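Local coordinates for protein SnoK (Streptomyces nogalater, PDB 5EPA) that serves as a non-heme iron, 2-oxoglutarate-dependent carbocyclase in the biosynthesis of the polyketide antibiotic nogalamycin, at residues A[151-157]-A[232-238]; A[78-84]-A[116-122]; A[17-21]-A[41-45]. All blocks are in the same frame, centred on the assembly; numbering follows the deposited sequence.

Contact 1: A[151-157]-A[232-238]. With AKG (2-oxoglutaric acid), chain H.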
loop_
_atom_site.group_PDB
_atom_site.type_symbol
_atom_site.label_atom_id
_atom_site.label_comp_id
_atom_site.label_asym_id
_atom_site.label_seq_id
_atom_site.Cartn_x
_atom_site.Cartn_y
_atom_site.Cartn_z
ATOM N N TRP A 151 0.793 0.222 4.857
ATOM C CA TRP A 151 0.104 1.506 4.746
ATOM C C TRP A 151 0.333 2.219 6.043
ATOM O O TRP A 151 -0.229 1.858 7.067
ATOM C CB TRP A 151 -1.369 1.274 4.491
ATOM C CG TRP A 151 -2.168 2.463 4.034
ATOM C CD1 TRP A 151 -2.358 2.898 2.765
ATOM C CD2 TRP A 151 -2.962 3.307 4.866
ATOM N NE1 TRP A 151 -3.194 3.985 2.752
ATOM C CE2 TRP A 151 -3.576 4.252 4.041
ATOM C CE3 TRP A 151 -3.176 3.370 6.255
ATOM C CZ2 TRP A 151 -4.439 5.221 4.535
ATOM C CZ3 TRP A 151 -4.006 4.372 6.749
ATOM C CH2 TRP A 151 -4.624 5.281 5.890
ATOM N N ILE A 152 1.263 3.156 6.006
ATOM C CA ILE A 152 1.779 3.788 7.197
ATOM C C ILE A 152 1.020 5.081 7.414
ATOM O O ILE A 152 1.034 5.951 6.558
ATOM C CB ILE A 152 3.283 4.098 7.014
ATOM C CG1 ILE A 152 4.054 2.827 6.683
ATOM C CG2 ILE A 152 3.867 4.711 8.283
ATOM C CD1 ILE A 152 5.348 3.092 5.974
ATOM N N ALA A 153 0.414 5.245 8.565
ATOM C CA ALA A 153 -0.318 6.481 8.855
ATOM C C ALA A 153 0.604 7.559 9.379
ATOM O O ALA A 153 1.312 7.332 10.356
ATOM C CB ALA A 153 -1.385 6.221 9.893
ATOM N N LEU A 154 0.613 8.710 8.709
ATOM C CA LEU A 154 1.412 9.850 9.136
ATOM C C LEU A 154 0.555 11.002 9.666
ATOM O O LEU A 154 1.062 12.024 10.084
ATOM C CB LEU A 154 2.352 10.313 8.021
ATOM C CG LEU A 154 3.420 9.279 7.616
ATOM C CD1 LEU A 154 4.289 9.812 6.480
ATOM C CD2 LEU A 154 4.312 8.871 8.765
ATOM N N THR A 155 -0.744 10.795 9.638
ATOM C CA THR A 155 -1.693 11.572 10.419
ATOM C C THR A 155 -2.589 10.572 11.127
ATOM O O THR A 155 -2.673 9.416 10.719
ATOM C CB THR A 155 -2.588 12.446 9.523
ATOM O OG1 THR A 155 -3.322 11.636 8.595
ATOM C CG2 THR A 155 -1.741 13.435 8.733
ATOM N N ASP A 156 -3.308 11.009 12.147
ATOM C CA ASP A 156 -4.452 10.211 12.626
ATOM C C ASP A 156 -5.443 9.957 11.478
ATOM O O ASP A 156 -5.634 10.817 10.605
ATOM C CB ASP A 156 -5.207 10.917 13.759
ATOM C CG ASP A 156 -4.505 10.829 15.069
ATOM O OD1 ASP A 156 -3.538 10.068 15.212
ATOM O OD2 ASP A 156 -4.891 11.561 15.985
ATOM N N VAL A 157 -6.089 8.792 11.499
ATOM C CA VAL A 157 -7.095 8.457 10.459
ATOM C C VAL A 157 -8.365 7.826 11.030
ATOM O O VAL A 157 -8.567 6.612 10.949
ATOM C CB VAL A 157 -6.505 7.554 9.375
ATOM C CG1 VAL A 157 -7.416 7.548 8.173
ATOM C CG2 VAL A 157 -5.140 8.043 8.927
ATOM N N VAL A 232 -6.400 17.198 6.601
ATOM C CA VAL A 232 -5.727 16.411 5.620
ATOM C C VAL A 232 -5.447 15.006 6.167
ATOM O O VAL A 232 -5.075 14.840 7.314
ATOM C CB VAL A 232 -4.367 17.078 5.212
ATOM C CG1 VAL A 232 -3.632 16.155 4.253
ATOM C CG2 VAL A 232 -4.562 18.407 4.516
ATOM N N ARG A 233 -5.561 14.014 5.313
ATOM C CA ARG A 233 -5.051 12.660 5.634
ATOM C C ARG A 233 -3.781 12.378 4.872
ATOM O O ARG A 233 -3.747 12.539 3.655
ATOM C CB ARG A 233 -6.041 11.578 5.204
ATOM C CG ARG A 233 -5.563 10.205 5.568
ATOM C CD ARG A 233 -6.161 9.138 4.671
ATOM N NE ARG A 233 -5.295 8.892 3.548
ATOM C CZ ARG A 233 -5.528 8.039 2.556
ATOM N NH1 ARG A 233 -6.638 7.285 2.469
ATOM N NH2 ARG A 233 -4.617 7.964 1.604
ATOM N N MET A 234 -2.748 11.906 5.547
ATOM C CA MET A 234 -1.547 11.471 4.826
ATOM C C MET A 234 -1.144 10.102 5.284
ATOM O O MET A 234 -0.869 9.889 6.457
ATOM C CB MET A 234 -0.359 12.423 4.998
ATOM C CG MET A 234 0.865 11.931 4.224
ATOM S SD MET A 234 2.447 12.823 4.416
ATOM C CE MET A 234 1.994 14.437 3.807
ATOM N N ALA A 235 -1.057 9.181 4.328
ATOM C CA ALA A 235 -0.379 7.926 4.567
ATOM C C ALA A 235 0.815 7.774 3.616
ATOM O O ALA A 235 0.943 8.506 2.624
ATOM C CB ALA A 235 -1.338 6.760 4.393
ATOM N N HIS A 236 1.658 6.784 3.915
ATOM C CA HIS A 236 2.737 6.390 3.039
ATOM C C HIS A 236 2.612 4.906 2.782
ATOM O O HIS A 236 2.702 4.104 3.697
ATOM C CB HIS A 236 4.107 6.693 3.650
ATOM C CG HIS A 236 5.200 6.824 2.636
ATOM N ND1 HIS A 236 5.546 8.027 2.079
ATOM C CD2 HIS A 236 5.949 5.894 2.009
ATOM C CE1 HIS A 236 6.485 7.847 1.170
ATOM N NE2 HIS A 236 6.759 6.557 1.116
ATOM N N GLY A 237 2.408 4.535 1.522
ATOM C CA GLY A 237 2.211 3.150 1.164
ATOM C C GLY A 237 3.511 2.586 0.647
ATOM O O GLY A 237 4.078 3.115 -0.285
ATOM N N VAL A 238 3.980 1.509 1.242
ATOM C CA VAL A 238 5.205 0.873 0.776
ATOM C C VAL A 238 4.900 -0.533 0.232
ATOM O O VAL A 238 4.379 -1.357 0.974
ATOM C CB VAL A 238 6.231 0.730 1.918
ATOM C CG1 VAL A 238 7.535 0.152 1.392
ATOM C CG2 VAL A 238 6.490 2.055 2.537
HETATM C C1 AKG H . -2.911 0.879 -1.112
HETATM O O1 AKG H . -2.095 1.213 -0.216
HETATM O O2 AKG H . -2.838 -0.147 -1.840
HETATM C C2 AKG H . -4.058 1.737 -1.399
HETATM O O5 AKG H . -4.790 1.313 -2.280
HETATM C C3 AKG H . -4.282 3.025 -0.647
HETATM C C4 AKG H . -5.389 3.942 -1.174
HETATM C C5 AKG H . -5.540 5.176 -0.265
HETATM O O3 AKG H . -4.587 5.584 0.474
HETATM O O4 AKG H . -6.607 5.796 -0.246
#
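Trp151 turns the edge of its indole to the face of the Arg233 guanidinium: Trp151 CZ2 stands over the centre of that group, 3.6 Å from Arg233 CZ, with the two planes 88° apart. One face of the indole rests on Ala235, whose CB lies 3.4 Å from Trp151 CE2 in a CH-pi contact; a methyl is small enough to fit beneath so broad a ring. With CG anti to the backbone N (chi1 -166°), the indole leans across the neighbouring strand, and Trp151 NE1 gives a nearly straight bond to O3 of 2-oxoglutarate (3.1 Å). Arg233 NH2 reaches the same O3 at 2.6 Å, while Arg233 NH1 takes O4 at 3.1 Å. Arg233 NH1 also bonds to Gly162 O and Arg233 NH2 to Leu120 O, so protein and ligand together fix the guanidinium. Were Trp151 an alanine, O3 would probably lose one of its donors, Ala235 CB its ring, and the Arg233 guanidinium the edge that limits its rotation. On the sheet face opposite Trp151 and Ala235, Ile152 and His236 form a hydrogen-bonded antiparallel pair. Past the end of strand 151-153 the side chains fit less closely, although Leu154 N still bonds to Met234 O: Leu154 CD1 is 4.1 Å from Met234 SD, and Val232 and Asp156 are partly open to solvent. Thr155 still ties this end down, its OG1 accepting Met234 N at 3.1 Å and donating to the Asp156 carbonyl. Adjacent antiparallel strands with an arginine clasping the distal carboxylate of the co-substrate are characteristic of the double-stranded beta-helix of 2-oxoglutarate-dependent oxygenases.

Contact 2: A[78-84]-A[116-122]. With AKG (2-oxoglutaric acid), chain H.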
loop_
_atom_site.group_PDB
_atom_site.type_symbol
_atom_site.label_atom_id
_atom_site.label_comp_id
_atom_site.label_asym_id
_atom_site.label_seq_id
_atom_site.Cartn_x
_atom_site.Cartn_y
_atom_site.Cartn_z
ATOM N N VAL A 78 -7.141 10.297 -4.668
ATOM C CA VAL A 78 -5.932 10.458 -3.875
ATOM C C VAL A 78 -4.938 11.342 -4.612
ATOM O O VAL A 78 -4.835 11.279 -5.843
ATOM C CB VAL A 78 -5.270 9.107 -3.617
ATOM C CG1 VAL A 78 -4.071 9.271 -2.719
ATOM C CG2 VAL A 78 -6.209 8.137 -2.950
ATOM N N HIS A 79 -4.253 12.223 -3.883
ATOM C CA HIS A 79 -3.072 12.941 -4.446
ATOM C C HIS A 79 -1.863 12.123 -4.099
ATOM O O HIS A 79 -1.708 11.740 -2.926
ATOM C CB HIS A 79 -2.898 14.333 -3.892
ATOM C CG HIS A 79 -3.776 15.339 -4.536
ATOM N ND1 HIS A 79 -4.474 16.280 -3.816
ATOM C CD2 HIS A 79 -4.096 15.549 -5.832
ATOM C CE1 HIS A 79 -5.192 17.029 -4.641
ATOM N NE2 HIS A 79 -4.960 16.617 -5.875
ATOM N N TYR A 80 -1.005 11.846 -5.082
ATOM C CA TYR A 80 0.129 10.994 -4.803
ATOM C C TYR A 80 1.437 11.442 -5.435
ATOM O O TYR A 80 1.453 12.230 -6.368
ATOM C CB TYR A 80 -0.171 9.551 -5.217
ATOM C CG TYR A 80 -0.211 9.322 -6.706
ATOM C CD1 TYR A 80 -1.369 9.477 -7.416
ATOM C CD2 TYR A 80 0.916 8.866 -7.390
ATOM C CE1 TYR A 80 -1.422 9.225 -8.793
ATOM C CE2 TYR A 80 0.871 8.613 -8.769
ATOM C CZ TYR A 80 -0.306 8.805 -9.458
ATOM O OH TYR A 80 -0.360 8.570 -10.793
ATOM N N VAL A 81 2.530 10.915 -4.885
ATOM C CA VAL A 81 3.840 10.940 -5.524
ATOM C C VAL A 81 4.347 9.515 -5.557
ATOM O O VAL A 81 4.436 8.877 -4.521
ATOM C CB VAL A 81 4.844 11.785 -4.778
ATOM C CG1 VAL A 81 6.234 11.704 -5.458
ATOM C CG2 VAL A 81 4.380 13.218 -4.729
ATOM N N ALA A 82 4.620 8.997 -6.757
ATOM C CA ALA A 82 5.063 7.608 -6.927
ATOM C C ALA A 82 6.602 7.509 -6.796
ATOM O O ALA A 82 7.303 8.499 -6.887
ATOM C CB ALA A 82 4.631 7.102 -8.279
ATOM N N GLN A 83 7.090 6.295 -6.521
ATOM C CA GLN A 83 8.524 6.046 -6.252
ATOM C C GLN A 83 9.057 7.047 -5.233
ATOM O O GLN A 83 10.178 7.551 -5.339
ATOM C CB GLN A 83 9.347 6.139 -7.531
ATOM C CG GLN A 83 9.179 4.951 -8.467
ATOM C CD GLN A 83 7.813 4.906 -9.124
ATOM O OE1 GLN A 83 7.066 3.934 -8.962
ATOM N NE2 GLN A 83 7.471 5.947 -9.861
ATOM N N ALA A 84 8.226 7.335 -4.259
ATOM C CA ALA A 84 8.430 8.475 -3.400
ATOM C C ALA A 84 9.675 8.374 -2.561
ATOM O O ALA A 84 10.354 9.376 -2.348
ATOM C CB ALA A 84 7.198 8.685 -2.476
ATOM N N SER A 116 8.393 -0.181 -4.408
ATOM C CA SER A 116 8.109 1.239 -4.569
ATOM C C SER A 116 7.468 1.751 -3.302
ATOM O O SER A 116 7.162 0.981 -2.371
ATOM C CB SER A 116 7.146 1.487 -5.731
ATOM O OG SER A 116 7.094 2.854 -6.062
ATOM N N SER A 117 7.262 3.061 -3.264
ATOM C CA SER A 117 6.404 3.647 -2.254
ATOM C C SER A 117 5.653 4.816 -2.834
ATOM O O SER A 117 6.076 5.391 -3.857
ATOM C CB SER A 117 7.214 4.049 -1.018
ATOM O OG SER A 117 7.856 5.301 -1.152
ATOM N N ASP A 118 4.583 5.198 -2.157
ATOM C CA ASP A 118 3.811 6.344 -2.574
ATOM C C ASP A 118 3.450 7.226 -1.396
ATOM O O ASP A 118 3.093 6.728 -0.328
ATOM C CB ASP A 118 2.491 5.920 -3.197
ATOM C CG ASP A 118 2.665 5.276 -4.544
ATOM O OD1 ASP A 118 3.035 4.090 -4.590
ATOM O OD2 ASP A 118 2.403 5.945 -5.569
ATOM N N ILE A 119 3.495 8.531 -1.612
ATOM C CA ILE A 119 2.873 9.448 -0.696
ATOM C C ILE A 119 1.399 9.468 -1.064
ATOM O O ILE A 119 1.043 9.611 -2.240
ATOM C CB ILE A 119 3.482 10.818 -0.825
ATOM C CG1 ILE A 119 4.889 10.843 -0.220
ATOM C CG2 ILE A 119 2.622 11.835 -0.090
ATOM C CD1 ILE A 119 5.716 12.020 -0.713
ATOM N N LEU A 120 0.523 9.281 -0.072
ATOM C CA LEU A 120 -0.935 9.091 -0.338
ATOM C C LEU A 120 -1.789 10.035 0.493
ATOM O O LEU A 120 -2.043 9.804 1.685
ATOM C CB LEU A 120 -1.352 7.646 -0.042
ATOM C CG LEU A 120 -0.649 6.566 -0.868
ATOM C CD1 LEU A 120 -0.781 5.242 -0.109
ATOM C CD2 LEU A 120 -1.188 6.458 -2.281
ATOM N N VAL A 121 -2.207 11.122 -0.145
ATOM C CA VAL A 121 -2.844 12.259 0.555
ATOM C C VAL A 121 -4.293 12.368 0.157
ATOM O O VAL A 121 -4.618 12.244 -1.034
ATOM C CB VAL A 121 -2.137 13.589 0.214
ATOM C CG1 VAL A 121 -2.975 14.791 0.606
ATOM C CG2 VAL A 121 -0.811 13.687 0.946
ATOM N N LYS A 122 -5.163 12.587 1.135
ATOM C CA LYS A 122 -6.564 12.938 0.844
ATOM C C LYS A 122 -6.913 14.282 1.481
ATOM O O LYS A 122 -6.897 14.389 2.687
ATOM C CB LYS A 122 -7.568 11.868 1.338
ATOM C CG LYS A 122 -7.681 10.617 0.458
ATOM C CD LYS A 122 -8.825 9.721 0.951
ATOM C CE LYS A 122 -8.930 8.383 0.201
ATOM N NZ LYS A 122 -9.744 8.493 -1.026
HETATM C C1 AKG H . -2.911 0.879 -1.112
HETATM O O1 AKG H . -2.095 1.213 -0.216
HETATM O O2 AKG H . -2.838 -0.147 -1.840
HETATM C C2 AKG H . -4.058 1.737 -1.399
HETATM O O5 AKG H . -4.790 1.313 -2.280
HETATM C C3 AKG H . -4.282 3.025 -0.647
HETATM C C4 AKG H . -5.389 3.942 -1.174
HETATM C C5 AKG H . -5.540 5.176 -0.265
HETATM O O3 AKG H . -4.587 5.584 0.474
HETATM O O4 AKG H . -6.607 5.796 -0.246
HETATM O O HOH W 1 4.719 3.882 -6.765
#
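Strands 78-81 and 116-122 run antiparallel, their axes 4.7 Å apart at closest and their directions 157° from one another, with His79-Val121 and Val81-Ile119 as hydrogen-bonded pairs and Tyr80-Leu120 as the non-hydrogen-bonded pair between them. On the pocket side, Val78 CG1 lies 4.1 Å from Leu120 CD2, and Val78 CG2 comes within 3.6 Å of O4 of 2-oxoglutarate. Branched aliphatic chains suit this wall, since they shape it around the co-substrate without competing for its polar atoms. Lys122 passes its CE 3.5 Å from the same O4, then bends at the last torsion (chi4 -87°), which carries NZ away to Gln77 O and Thr130 OG1; its charge probably still favours the nearby carboxylate. The pair belongs to the main antiparallel sheet of the cupin-type jelly roll, with strand 67-70 flanking one side and strand 233-242 the other. Across the sheet from the pocket, Val81 and Ile119 meet at CB and CD1 and pack on helix 47-64, where beta-branched side chains fill the layer between sheet and helix. Ala84 turns in beside them, its CB 3.9 Å from Ile119 CG1, while its N bonds to the Ser117 carbonyl. A water at this end donates to Asp118 OD1 (2.8 Å) and bonds Ser116 OG at 2.7 Å, bridging two polar side chains beside the turn.

Contact 3: A[17-21]-A[41-45]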
loop_
_atom_site.group_PDB
_atom_site.type_symbol
_atom_site.label_atom_id
_atom_site.label_comp_id
_atom_site.label_asym_id
_atom_site.label_seq_id
_atom_site.Cartn_x
_atom_site.Cartn_y
_atom_site.Cartn_z
ATOM N N GLY A 17 -0.031 0.336 25.750
ATOM C CA GLY A 17 0.718 1.619 25.617
ATOM C C GLY A 17 2.055 1.583 24.830
ATOM O O GLY A 17 2.488 2.639 24.340
ATOM N N GLY A 18 2.708 0.410 24.695
ATOM C CA GLY A 18 4.056 0.300 24.108
ATOM C C GLY A 18 4.251 0.024 22.606
ATOM O O GLY A 18 3.347 -0.445 21.916
ATOM N N PRO A 19 5.440 0.323 22.069
ATOM C CA PRO A 19 5.672 0.135 20.631
ATOM C C PRO A 19 5.607 -1.324 20.178
ATOM O O PRO A 19 5.989 -2.216 20.911
ATOM C CB PRO A 19 7.102 0.657 20.410
ATOM C CG PRO A 19 7.520 1.295 21.690
ATOM C CD PRO A 19 6.657 0.742 22.776
ATOM N N THR A 20 5.113 -1.559 18.977
ATOM C CA THR A 20 5.240 -2.874 18.364
ATOM C C THR A 20 6.489 -2.903 17.465
ATOM O O THR A 20 6.690 -2.018 16.637
ATOM C CB THR A 20 4.024 -3.265 17.522
ATOM O OG1 THR A 20 2.822 -3.023 18.262
ATOM C CG2 THR A 20 4.104 -4.729 17.165
ATOM N N THR A 21 7.304 -3.929 17.641
ATOM C CA THR A 21 8.555 -4.073 16.918
ATOM C C THR A 21 8.525 -5.406 16.171
ATOM O O THR A 21 7.680 -6.258 16.456
ATOM C CB THR A 21 9.757 -4.131 17.874
ATOM O OG1 THR A 21 9.611 -5.269 18.739
ATOM C CG2 THR A 21 9.880 -2.866 18.714
ATOM N N ILE A 41 -1.199 -3.055 12.852
ATOM C CA ILE A 41 -0.144 -3.070 13.858
ATOM C C ILE A 41 0.018 -1.668 14.462
ATOM O O ILE A 41 0.433 -0.745 13.794
ATOM C CB ILE A 41 1.180 -3.505 13.260
ATOM C CG1 ILE A 41 1.019 -4.842 12.535
ATOM C CG2 ILE A 41 2.233 -3.604 14.348
ATOM C CD1 ILE A 41 0.600 -6.012 13.412
ATOM N N PRO A 42 -0.323 -1.509 15.734
ATOM C CA PRO A 42 -0.198 -0.162 16.268
ATOM C C PRO A 42 1.198 0.218 16.774
ATOM O O PRO A 42 1.995 -0.644 17.178
ATOM C CB PRO A 42 -1.194 -0.149 17.430
ATOM C CG PRO A 42 -1.410 -1.585 17.788
ATOM C CD PRO A 42 -0.828 -2.469 16.733
ATOM N N ARG A 43 1.431 1.528 16.801
ATOM C CA ARG A 43 2.597 2.115 17.441
ATOM C C ARG A 43 3.944 1.553 16.912
ATOM O O ARG A 43 4.760 1.094 17.664
ATOM C CB ARG A 43 2.492 1.961 18.948
ATOM C CG ARG A 43 1.223 2.577 19.531
ATOM C CD ARG A 43 1.133 2.376 21.050
ATOM N NE ARG A 43 1.013 0.953 21.359
ATOM C CZ ARG A 43 -0.110 0.264 21.361
ATOM N NH1 ARG A 43 -1.267 0.854 21.062
ATOM N NH2 ARG A 43 -0.075 -1.032 21.641
ATOM N N VAL A 44 4.134 1.592 15.608
ATOM C CA VAL A 44 5.358 1.124 15.034
ATOM C C VAL A 44 6.368 2.279 15.012
ATOM O O VAL A 44 7.529 2.087 15.351
ATOM C CB VAL A 44 5.145 0.582 13.614
ATOM C CG1 VAL A 44 6.447 0.088 13.035
ATOM C CG2 VAL A 44 4.108 -0.544 13.618
ATOM N N LEU A 45 5.892 3.460 14.598
ATOM C CA LEU A 45 6.648 4.706 14.627
ATOM C C LEU A 45 6.296 5.563 15.808
ATOM O O LEU A 45 5.130 5.720 16.147
ATOM C CB LEU A 45 6.352 5.520 13.382
ATOM C CG LEU A 45 6.642 4.852 12.049
ATOM C CD1 LEU A 45 6.337 5.824 10.934
ATOM C CD2 LEU A 45 8.122 4.429 11.951
HETATM O O HOH W 2 8.402 -0.112 16.611
#
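Arg43 reaches back along residues 17-19, and its side chain can be followed atom by atom. Arg43 CB lies beside the peptide that joins Gly18 to Pro19, 3.9 Å from Gly18 O. CG carries the chain onward to Arg43 CD, which passes 3.6 Å from Gly17 O. A bend at chi3 (-65°) then aims Arg43 NE at Gly18 O, giving a hydrogen bond of 2.8 Å that is almost perfectly straight (177°). The oxygen sits in the guanidinium plane, although from the carbonyl's own standpoint the donor stands well above the plane. CZ follows, with Pro42 CB over one face of the guanidinium and the poorly ordered Gly17 over the opposite one. Arg43 is exposed, and a long, flexible, charged residue suits such a place, since its end can probably remain solvated while NE holds a backbone carbonyl.

Thr20 provides the more enclosed grip. Its OG1 donates to Pro42 O at 2.7 Å, in the carbonyl plane, while its methyl CG2 meets Ile41 CG2 at 3.6 Å; one small residue thus supplies both a polar and an apolar branch. Thr20 N adds a bond to Arg43 O (3.0 Å), and a water donates to both Thr20 O and Val44 O, extending the junction by one step. The backbone of Arg43 takes up a left-handed conformation, turning the chain here, and its N is held by Asp212 OD1. The arrangement is that of an extended N-terminal arm laid over a connecting loop: residues 17-21, ahead of helix 27-36, are fastened to the link between edge strand 38-41 of the main jelly-roll sheet and helix 47-64.

Contacts 1 and 2 are neighbouring parts of one sheet, their centres 10 Å apart, because strands 233-242 and 112-122 lie side by side. His236 NE2 and Ser117 OG, 2.8 Å apart, are hydrogen-bonded between them, and both contacts touch 2-oxoglutarate: contact 1 supplies charged and N-H donors, contact 2 mainly a close-packed wall. The side chain of Trp151 is about 7 Å from the bound iron, and so is that of Leu120. His133, Asp135 and His222 bind the metal. Contact 3 is peripheral. It meets contact 1 through Leu45 CD1, 3.8 Å from Ile152 CG2, whereas its nearest atoms stay about 12 Å from contact 2.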